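Local coordinates for protein sulfide-quinone reductase (Aquifex aeolicus, PDB 3HYW) that catalyses the FAD-dependent oxidation of hydrogen sulfide to polysulfur with a quinone as electron acceptor, working as a homotrimeric monotopic membrane flavoprotein, at residues Y98-A104 against N288-V292; A219-V223 against T304-T308; F39-A44 against F385-L390. The contacts are given in a common frame with arbitrary orientation. Numbering follows the deposited sequence.

In the fold
Taken together, the three contacts illustrate how chemistry follows place in a two-dinucleotide-binding-domain flavoprotein. Interaction 1 is a buried pairing at one edge of the parallel sheet of the FAD-binding domain, written mainly in backbone hydrogen bonds. Interaction 3, also buried, joins a cofactor-binding turn to helix 376-395 almost wholly through phenylalanine rings and aliphatic carbons, touching FAD at one segment and the quinone at the other. Both touch the same FAD, though their centres are about 24 Å apart. Interaction 2, away from the annotated sites, is mostly buried too despite an exposed proline, and joins the start of a strand to an irregular loop through one isoleucine and a water. Interactions 1 and 2 are nested within the chain loop closed by interaction 3.

Interaction 1 of 3, residues Y98-A104 against N288-V292; sequences YDYLVIA and NIFGV. With FAD (flavin-adenine dinucleotide), chain G.
The parallel sheet of the Rossmann-type FAD-binding domain ends, within this chain, in the pairing of strand 100-103 with strand 289-291. Both are extended, and their axes approach to 4.7 Å at 20°, with Leu101 opposite Ile289, Val102 opposite Phe290 and Ile103 opposite Gly291 at CA-CA distances of 4.7 to 4.8 Å. The parallel ladder runs Leu101 N to Asn288 O 2.8 Å, Phe290 N to Leu101 O 2.8 Å, Ile103 N to Phe290 O 2.9 Å and Val292 N to Ile103 O 2.9 Å. On one face Ile103 CD1 (chi1 m, chi2 t) packs 3.8 Å from Ile289 CG2, and Leu101 CD2 is 4.2 Å from Ile289 CG1. The other carries Val102 and Phe290 (chi1 m); Phe290 leans on Val324 and Ile328 of helix 314-332. Val102 CG1 meets CG2 of Val292, just past the end of strand 289-291, at 3.8 Å.

At the N-terminal end of the ladder, Asn288 (chi1 p) donates through ND2 to Asp99 O at 2.9 Å; ND2 also bonds to Asn86 and lies at the edge of the Tyr98 ring, 3.5 Å from CE2. A water links Tyr98 OH (2.8 Å) and Asn288 OD1 (2.9 Å). At the far end, Ala104 O comes within 3.5 Å of FAD C5B. Strands whose C-terminal ends deliver the chain to the dinucleotide are the hallmark of the Rossmann fold.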
# COMPACT_ATOMS: atom_id res chain seq x y z
N TYR A 98 43.41 2.97 34.64
CA TYR A 98 42.10 2.39 34.92
C TYR A 98 42.18 0.90 35.23
O TYR A 98 43.10 0.21 34.80
CB TYR A 98 41.12 2.64 33.75
CG TYR A 98 41.50 1.99 32.44
CD1 TYR A 98 42.10 2.73 31.42
CD2 TYR A 98 41.23 0.64 32.20
CE1 TYR A 98 42.44 2.14 30.20
CE2 TYR A 98 41.57 0.04 30.99
CZ TYR A 98 42.18 0.79 29.99
OH TYR A 98 42.52 0.20 28.80
N ASP A 99 41.20 0.42 36.01
CA ASP A 99 40.99 -1.00 36.21
C ASP A 99 40.00 -1.50 35.16
O ASP A 99 40.13 -2.61 34.63
CB ASP A 99 40.47 -1.26 37.63
CG ASP A 99 41.49 -0.88 38.69
OD1 ASP A 99 42.66 -1.26 38.54
OD2 ASP A 99 41.12 -0.19 39.67
N TYR A 100 39.00 -0.67 34.87
CA TYR A 100 38.04 -0.93 33.79
C TYR A 100 37.84 0.34 32.99
O TYR A 100 37.90 1.44 33.53
CB TYR A 100 36.70 -1.40 34.36
CG TYR A 100 36.80 -2.62 35.25
CD1 TYR A 100 36.58 -3.90 34.74
CD2 TYR A 100 37.12 -2.49 36.60
CE1 TYR A 100 36.69 -5.02 35.56
CE2 TYR A 100 37.24 -3.60 37.42
CZ TYR A 100 37.02 -4.85 36.90
OH TYR A 100 37.13 -5.94 37.73
N LEU A 101 37.61 0.19 31.68
CA LEU A 101 37.39 1.32 30.79
C LEU A 101 36.08 1.17 30.03
O LEU A 101 35.80 0.12 29.45
CB LEU A 101 38.55 1.44 29.78
CG LEU A 101 38.41 2.50 28.68
CD1 LEU A 101 38.63 3.89 29.26
CD2 LEU A 101 39.35 2.25 27.52
N VAL A 102 35.28 2.24 30.03
CA VAL A 102 34.06 2.30 29.23
C VAL A 102 34.21 3.36 28.13
O VAL A 102 34.38 4.55 28.42
CB VAL A 102 32.81 2.63 30.09
CG1 VAL A 102 31.55 2.67 29.22
CG2 VAL A 102 32.64 1.62 31.21
N ILE A 103 34.14 2.92 26.88
CA ILE A 103 34.22 3.83 25.74
C ILE A 103 32.82 4.18 25.27
O ILE A 103 32.05 3.30 24.85
CB ILE A 103 35.07 3.24 24.58
CG1 ILE A 103 36.44 2.78 25.11
CG2 ILE A 103 35.21 4.28 23.45
CD1 ILE A 103 37.25 1.95 24.15
N ALA A 104 32.48 5.46 25.36
CA ALA A 104 31.14 5.95 25.03
C ALA A 104 31.18 7.33 24.34
O ALA A 104 30.45 8.26 24.73
CB ALA A 104 30.27 5.99 26.29
N ASN A 288 38.62 -5.99 30.23
CA ASN A 288 38.30 -4.84 31.08
C ASN A 288 37.92 -3.58 30.28
O ASN A 288 37.76 -2.50 30.86
CB ASN A 288 39.45 -4.55 32.07
CG ASN A 288 40.72 -4.07 31.39
OD1 ASN A 288 41.01 -4.43 30.26
ND2 ASN A 288 41.50 -3.26 32.10
N ILE A 289 37.77 -3.74 28.97
CA ILE A 289 37.28 -2.66 28.10
C ILE A 289 35.87 -2.99 27.61
O ILE A 289 35.61 -4.09 27.13
CB ILE A 289 38.22 -2.40 26.88
CG1 ILE A 289 39.61 -1.94 27.36
CG2 ILE A 289 37.60 -1.36 25.94
CD1 ILE A 289 40.62 -1.72 26.24
N PHE A 290 34.98 -2.02 27.77
CA PHE A 290 33.59 -2.15 27.36
C PHE A 290 33.24 -0.97 26.45
O PHE A 290 33.84 0.10 26.55
CB PHE A 290 32.67 -2.18 28.60
CG PHE A 290 32.89 -3.37 29.50
CD1 PHE A 290 33.91 -3.36 30.45
CD2 PHE A 290 32.07 -4.49 29.41
CE1 PHE A 290 34.12 -4.46 31.27
CE2 PHE A 290 32.27 -5.59 30.24
CZ PHE A 290 33.29 -5.58 31.17
N GLY A 291 32.30 -1.19 25.54
CA GLY A 291 31.80 -0.11 24.69
C GLY A 291 30.32 0.09 24.93
O GLY A 291 29.58 -0.89 25.08
N VAL A 292 29.88 1.34 24.97
CA VAL A 292 28.46 1.65 25.17
C VAL A 292 28.07 2.76 24.21
O VAL A 292 28.77 3.76 24.09
CB VAL A 292 28.16 2.10 26.64
CG1 VAL A 292 26.70 2.52 26.80
CG2 VAL A 292 28.48 0.99 27.63
PA FAD G . 26.48 10.99 22.67
O1A FAD G . 25.24 11.09 23.53
O2A FAD G . 26.58 11.82 21.43
O5B FAD G . 27.71 11.31 23.63
C5B FAD G . 29.07 11.17 23.26
C4B FAD G . 29.88 12.00 24.24
O4B FAD G . 31.27 11.72 24.09
C3B FAD G . 29.73 13.49 23.97
O3B FAD G . 29.62 14.18 25.22
C2B FAD G . 31.01 13.86 23.26
O2B FAD G . 31.35 15.23 23.45
C1B FAD G . 32.01 12.93 23.92
N9A FAD G . 33.24 12.66 23.14
C8A FAD G . 33.34 12.45 21.81
N7A FAD G . 34.64 12.21 21.50
C5A FAD G . 35.35 12.27 22.65
C6A FAD G . 36.70 12.12 22.97
N6A FAD G . 37.60 11.85 22.00
N1A FAD G . 37.10 12.24 24.26
C2A FAD G . 36.22 12.51 25.24
N3A FAD G . 34.92 12.67 24.96
C4A FAD G . 34.46 12.55 23.68
N1 FAD G . 17.62 8.10 19.96
C2 FAD G . 16.37 7.85 20.45
O2 FAD G . 16.15 6.81 21.10
N3 FAD G . 15.35 8.73 20.26
C4 FAD G . 15.56 9.87 19.57
O4 FAD G . 14.54 10.75 19.36
C4X FAD G . 16.82 10.14 19.06
N5 FAD G . 17.03 11.28 18.37
C5X FAD G . 18.25 11.57 17.87
C6 FAD G . 18.43 12.76 17.16
C7 FAD G . 19.68 13.08 16.63
C7M FAD G . 19.83 14.39 15.87
C8 FAD G . 20.74 12.19 16.80
C8M FAD G . 22.12 12.47 16.24
C9 FAD G . 20.54 11.00 17.50
C9A FAD G . 19.30 10.67 18.06
N10 FAD G . 19.10 9.52 18.76
C10 FAD G . 17.87 9.24 19.26
C1' FAD G . 20.20 8.53 18.90
C2' FAD G . 20.96 8.39 20.20
O2' FAD G . 20.04 8.26 21.30
C3' FAD G . 21.91 9.57 20.36
O3' FAD G . 22.82 9.61 19.23
C4' FAD G . 22.71 9.48 21.65
O4' FAD G . 23.25 10.77 21.94
C5' FAD G . 23.83 8.45 21.54
O5' FAD G . 24.49 8.31 22.80
P FAD G . 26.09 8.14 22.91
O1P FAD G . 26.43 8.10 24.37
O2P FAD G . 26.56 7.01 22.01
O3P FAD G . 26.70 9.47 22.23
O HOH W 1 42.68 -2.60 28.72

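Interaction 2 of 3, residues A219-V223 against T304-T308; sequences ANVAV and TPIPT
In this pyridine nucleotide-disulphide oxidoreductase fold, a turn leading into strand 222-226 of a three-stranded antiparallel sheet meets the loop between strand 289-291 and helix 314-332. The two segments touch at few points, burying 206 Å² in all, and the closest CA pair is Asn220 with Ile306 at 6.1 Å. Asn220 has positive backbone angles (phi 65°, psi 35°), a left-handed conformation that turns the chain before it extends through Val221 and Ala222. Across from it, Pro305 takes helical angles (-55°, -41°), after which Ile306 and Pro307 are extended.

The apolar part is built on Ile306, whose CA-to-CB bond points toward the other segment. With chi1 and chi2 both m, its CG1 rests against the peptide joining Asn220 to Val221, 3.5 Å from Asn220 C and 3.7 Å from Val221 N, while its CD1 reaches 4.1 Å from Ala222 CB. Ser187 also touches Ile306, and Pro152 touches Ala222.

The polar link is indirect. The Asn220 side chain, with chi1 between wells at -145°, brings OD1 toward the loop, where a single water donates to Asn220 OD1 at 2.6 Å and accepts from Ile306 N at 2.9 Å, joining side chain to main chain across the gap. The same carboxamide makes a van der Waals contact, Asn220 OD1 lying 3.6 Å from Pro305 CB. Within the loop, Thr304 OG1 (chi1 p) donates to Ile306 O over a very short 2.5 Å, a bond that closes across residues 304-306.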
# COMPACT_ATOMS: atom_id res chain seq x y z
N ALA A 219 14.00 7.02 -2.86
CA ALA A 219 14.67 6.06 -1.99
C ALA A 219 15.62 5.21 -2.82
O ALA A 219 15.56 5.22 -4.05
CB ALA A 219 13.65 5.18 -1.26
N ASN A 220 16.50 4.48 -2.14
CA ASN A 220 17.39 3.51 -2.78
C ASN A 220 18.40 4.16 -3.74
O ASN A 220 18.75 3.58 -4.77
CB ASN A 220 16.58 2.42 -3.49
CG ASN A 220 17.24 1.06 -3.44
OD1 ASN A 220 18.05 0.79 -2.55
ND2 ASN A 220 16.89 0.20 -4.38
N VAL A 221 18.87 5.36 -3.38
CA VAL A 221 19.85 6.07 -4.19
C VAL A 221 20.99 6.56 -3.32
O VAL A 221 20.87 6.63 -2.10
CB VAL A 221 19.22 7.27 -4.97
CG1 VAL A 221 18.20 6.80 -6.00
CG2 VAL A 221 18.60 8.28 -4.01
N ALA A 222 22.11 6.89 -3.96
CA ALA A 222 23.30 7.33 -3.26
C ALA A 222 23.54 8.80 -3.55
O ALA A 222 23.91 9.17 -4.67
CB ALA A 222 24.51 6.49 -3.70
N VAL A 223 23.29 9.64 -2.54
CA VAL A 223 23.61 11.07 -2.64
C VAL A 223 25.12 11.20 -2.76
O VAL A 223 25.87 10.69 -1.91
CB VAL A 223 23.09 11.86 -1.41
CG1 VAL A 223 23.51 13.32 -1.47
CG2 VAL A 223 21.58 11.75 -1.32
N THR A 304 21.81 -3.60 2.45
CA THR A 304 20.87 -2.96 1.53
C THR A 304 21.60 -2.59 0.23
O THR A 304 22.81 -2.46 0.25
CB THR A 304 20.23 -1.73 2.18
OG1 THR A 304 21.25 -0.89 2.70
CG2 THR A 304 19.31 -2.16 3.33
N PRO A 305 20.86 -2.42 -0.89
CA PRO A 305 21.52 -2.09 -2.17
C PRO A 305 22.40 -0.83 -2.09
O PRO A 305 23.49 -0.81 -2.66
CB PRO A 305 20.34 -1.87 -3.12
CG PRO A 305 19.24 -2.72 -2.55
CD PRO A 305 19.40 -2.57 -1.06
N ILE A 306 21.92 0.19 -1.40
CA ILE A 306 22.77 1.32 -1.01
C ILE A 306 23.11 1.07 0.46
O ILE A 306 22.20 0.91 1.28
CB ILE A 306 22.05 2.69 -1.19
CG1 ILE A 306 21.47 2.84 -2.61
CG2 ILE A 306 22.98 3.85 -0.82
CD1 ILE A 306 22.50 2.86 -3.76
N PRO A 307 24.41 1.01 0.80
CA PRO A 307 24.78 0.62 2.16
C PRO A 307 24.14 1.48 3.25
O PRO A 307 24.12 2.71 3.14
CB PRO A 307 26.31 0.76 2.17
CG PRO A 307 26.70 0.60 0.74
CD PRO A 307 25.61 1.29 -0.02
N THR A 308 23.60 0.82 4.27
CA THR A 308 23.07 1.48 5.46
C THR A 308 23.52 0.72 6.71
O THR A 308 23.92 -0.43 6.62
CB THR A 308 21.52 1.58 5.45
OG1 THR A 308 20.95 0.26 5.43
CG2 THR A 308 21.01 2.36 4.24
O HOH W 2 19.32 0.78 -0.26

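Interaction 3 of 3, residues F39-A44 against F385-L390; sequences FGFTPA and FEKYFL. With FAD (flavin-adenine dinucleotide), chain G.
Helix 376-395 presents residues 385-390 to the turn after strand 38-40, where Phe41 centres an inverse gamma turn and residues 42-44 form a 3-10 segment; the nearest CA pairs are Phe41-Leu390 (7.2 Å) and Ala44-Glu386 (7.3 Å). The CA-to-CB bond of Phe385 points sideways, but with chi1 t its CD2 lies 4.1 Å from Phe41 CZ; the ring also touches the bound decylubiquinone. Glu386 places CG 3.6 Å from Phe41 CE2 and OE1 3.6 Å from Ala44 CB. Its carboxylate is salt-bridged to Arg53, and a water donates to Glu386 OE1 (3.1 Å) and, weakly, to Pro43 O (3.3 Å).

One turn on, with Phe389 N bonded to Phe385 O at 2.8 Å, Phe389 completes an aromatic cluster with Phe39 and Phe41, all chi1 t: its CE1 is 3.5 Å from Phe39 CZ and its CB 3.6 Å from Phe41 CE1. Leu390, with chi1 between wells at -94°, brings CD1 to 3.8 Å from both Phe39 CE2 and Phe41 CB. In the same turn, Thr42 OG1 hydrogen-bonds FAD O4' at 2.6 Å and Pro43 CB sits 3.5 Å from FAD O4, so the contact links the FAD site to the quinone pocket at Phe385, the cluster packed between the segments.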
# COMPACT_ATOMS: atom_id res chain seq x y z
N PHE A 39 26.16 17.69 29.25
CA PHE A 39 25.38 16.62 28.63
C PHE A 39 24.36 17.27 27.69
O PHE A 39 23.61 18.15 28.11
CB PHE A 39 24.64 15.76 29.67
CG PHE A 39 23.54 14.90 29.08
CD1 PHE A 39 23.83 13.65 28.56
CD2 PHE A 39 22.22 15.37 29.01
CE1 PHE A 39 22.83 12.86 27.99
CE2 PHE A 39 21.21 14.59 28.44
CZ PHE A 39 21.51 13.34 27.93
N GLY A 40 24.34 16.83 26.44
CA GLY A 40 23.36 17.34 25.48
C GLY A 40 22.27 16.32 25.24
O GLY A 40 22.56 15.17 24.93
N PHE A 41 21.01 16.72 25.40
CA PHE A 41 19.90 15.81 25.13
C PHE A 41 19.67 15.72 23.62
O PHE A 41 18.91 16.50 23.02
CB PHE A 41 18.62 16.20 25.87
CG PHE A 41 17.52 15.17 25.74
CD1 PHE A 41 17.62 13.94 26.36
CD2 PHE A 41 16.39 15.44 24.99
CE1 PHE A 41 16.61 12.99 26.25
CE2 PHE A 41 15.37 14.50 24.86
CZ PHE A 41 15.48 13.28 25.50
N THR A 42 20.37 14.76 23.02
CA THR A 42 20.40 14.56 21.57
C THR A 42 19.02 14.51 20.89
O THR A 42 18.82 15.13 19.84
CB THR A 42 21.26 13.31 21.18
OG1 THR A 42 22.44 13.25 22.01
CG2 THR A 42 21.70 13.42 19.77
N PRO A 43 18.05 13.77 21.47
CA PRO A 43 16.71 13.73 20.86
C PRO A 43 15.97 15.08 20.72
O PRO A 43 14.95 15.13 20.02
CB PRO A 43 15.93 12.80 21.80
CG PRO A 43 16.95 11.92 22.37
CD PRO A 43 18.11 12.86 22.64
N ALA A 44 16.46 16.13 21.36
CA ALA A 44 15.87 17.47 21.20
C ALA A 44 16.67 18.34 20.24
O ALA A 44 16.34 19.51 20.05
CB ALA A 44 15.71 18.17 22.57
N PHE A 385 9.07 12.89 27.91
CA PHE A 385 10.28 12.09 28.07
C PHE A 385 11.56 12.95 28.13
O PHE A 385 12.47 12.65 28.90
CB PHE A 385 10.42 11.02 26.98
CG PHE A 385 11.62 10.14 27.18
CD1 PHE A 385 11.63 9.20 28.21
CD2 PHE A 385 12.76 10.30 26.40
CE1 PHE A 385 12.76 8.41 28.42
CE2 PHE A 385 13.88 9.52 26.61
CZ PHE A 385 13.88 8.57 27.62
N GLU A 386 11.61 13.99 27.31
CA GLU A 386 12.69 14.97 27.33
C GLU A 386 12.88 15.55 28.74
O GLU A 386 13.98 15.51 29.28
CB GLU A 386 12.39 16.07 26.31
CG GLU A 386 13.41 17.18 26.24
CD GLU A 386 12.98 18.30 25.33
OE1 GLU A 386 12.51 18.01 24.20
OE2 GLU A 386 13.09 19.48 25.75
N LYS A 387 11.80 16.05 29.33
CA LYS A 387 11.84 16.61 30.69
C LYS A 387 12.30 15.56 31.71
O LYS A 387 13.14 15.83 32.57
CB LYS A 387 10.47 17.19 31.09
CG LYS A 387 9.92 18.23 30.11
CD LYS A 387 10.84 19.44 30.02
CE LYS A 387 10.41 20.41 28.93
NZ LYS A 387 11.35 21.58 28.88
N TYR A 388 11.76 14.35 31.57
CA TYR A 388 12.09 13.22 32.44
C TYR A 388 13.55 12.79 32.36
O TYR A 388 14.19 12.59 33.39
CB TYR A 388 11.15 12.03 32.16
CG TYR A 388 11.52 10.74 32.89
CD1 TYR A 388 11.48 10.66 34.28
CD2 TYR A 388 11.88 9.60 32.17
CE1 TYR A 388 11.81 9.48 34.95
CE2 TYR A 388 12.20 8.40 32.83
CZ TYR A 388 12.16 8.35 34.22
OH TYR A 388 12.49 7.19 34.89
N PHE A 389 14.09 12.65 31.15
CA PHE A 389 15.48 12.24 31.01
C PHE A 389 16.46 13.28 31.57
O PHE A 389 17.41 12.93 32.27
CB PHE A 389 15.86 11.88 29.57
CG PHE A 389 17.09 11.01 29.48
CD1 PHE A 389 18.36 11.58 29.34
CD2 PHE A 389 16.98 9.63 29.58
CE1 PHE A 389 19.50 10.77 29.28
CE2 PHE A 389 18.11 8.82 29.53
CZ PHE A 389 19.38 9.39 29.37
N LEU A 390 16.23 14.56 31.26
CA LEU A 390 17.08 15.63 31.78
C LEU A 390 17.05 15.66 33.30
O LEU A 390 18.08 15.89 33.95
CB LEU A 390 16.66 17.01 31.24
CG LEU A 390 17.30 17.64 29.99
CD1 LEU A 390 18.68 17.10 29.61
CD2 LEU A 390 16.37 17.68 28.79
PA FAD G . 26.48 10.99 22.67
O1A FAD G . 25.24 11.09 23.53
O2A FAD G . 26.58 11.82 21.43
O5B FAD G . 27.71 11.31 23.63
C5B FAD G . 29.07 11.17 23.26
C4B FAD G . 29.88 12.00 24.24
O4B FAD G . 31.27 11.72 24.09
C3B FAD G . 29.73 13.49 23.97
O3B FAD G . 29.62 14.18 25.22
C2B FAD G . 31.01 13.86 23.26
O2B FAD G . 31.35 15.23 23.45
C1B FAD G . 32.01 12.93 23.92
N9A FAD G . 33.24 12.66 23.14
C8A FAD G . 33.34 12.45 21.81
N7A FAD G . 34.64 12.21 21.50
C5A FAD G . 35.35 12.27 22.65
C6A FAD G . 36.70 12.12 22.97
N6A FAD G . 37.60 11.85 22.00
N1A FAD G . 37.10 12.24 24.26
C2A FAD G . 36.22 12.51 25.24
N3A FAD G . 34.92 12.67 24.96
C4A FAD G . 34.46 12.55 23.68
N1 FAD G . 17.62 8.10 19.96
C2 FAD G . 16.37 7.85 20.45
O2 FAD G . 16.15 6.81 21.10
N3 FAD G . 15.35 8.73 20.26
C4 FAD G . 15.56 9.87 19.57
O4 FAD G . 14.54 10.75 19.36
C4X FAD G . 16.82 10.14 19.06
N5 FAD G . 17.03 11.28 18.37
C5X FAD G . 18.25 11.57 17.87
C6 FAD G . 18.43 12.76 17.16
C7 FAD G . 19.68 13.08 16.63
C7M FAD G . 19.83 14.39 15.87
C8 FAD G . 20.74 12.19 16.80
C8M FAD G . 22.12 12.47 16.24
C9 FAD G . 20.54 11.00 17.50
C9A FAD G . 19.30 10.67 18.06
N10 FAD G . 19.10 9.52 18.76
C10 FAD G . 17.87 9.24 19.26
C1' FAD G . 20.20 8.53 18.90
C2' FAD G . 20.96 8.39 20.20
O2' FAD G . 20.04 8.26 21.30
C3' FAD G . 21.91 9.57 20.36
O3' FAD G . 22.82 9.61 19.23
C4' FAD G . 22.71 9.48 21.65
O4' FAD G . 23.25 10.77 21.94
C5' FAD G . 23.83 8.45 21.54
O5' FAD G . 24.49 8.31 22.80
P FAD G . 26.09 8.14 22.91
O1P FAD G . 26.43 8.10 24.37
O2P FAD G . 26.56 7.01 22.01
O3P FAD G . 26.70 9.47 22.23
O HOH W 3 12.86 15.45 22.51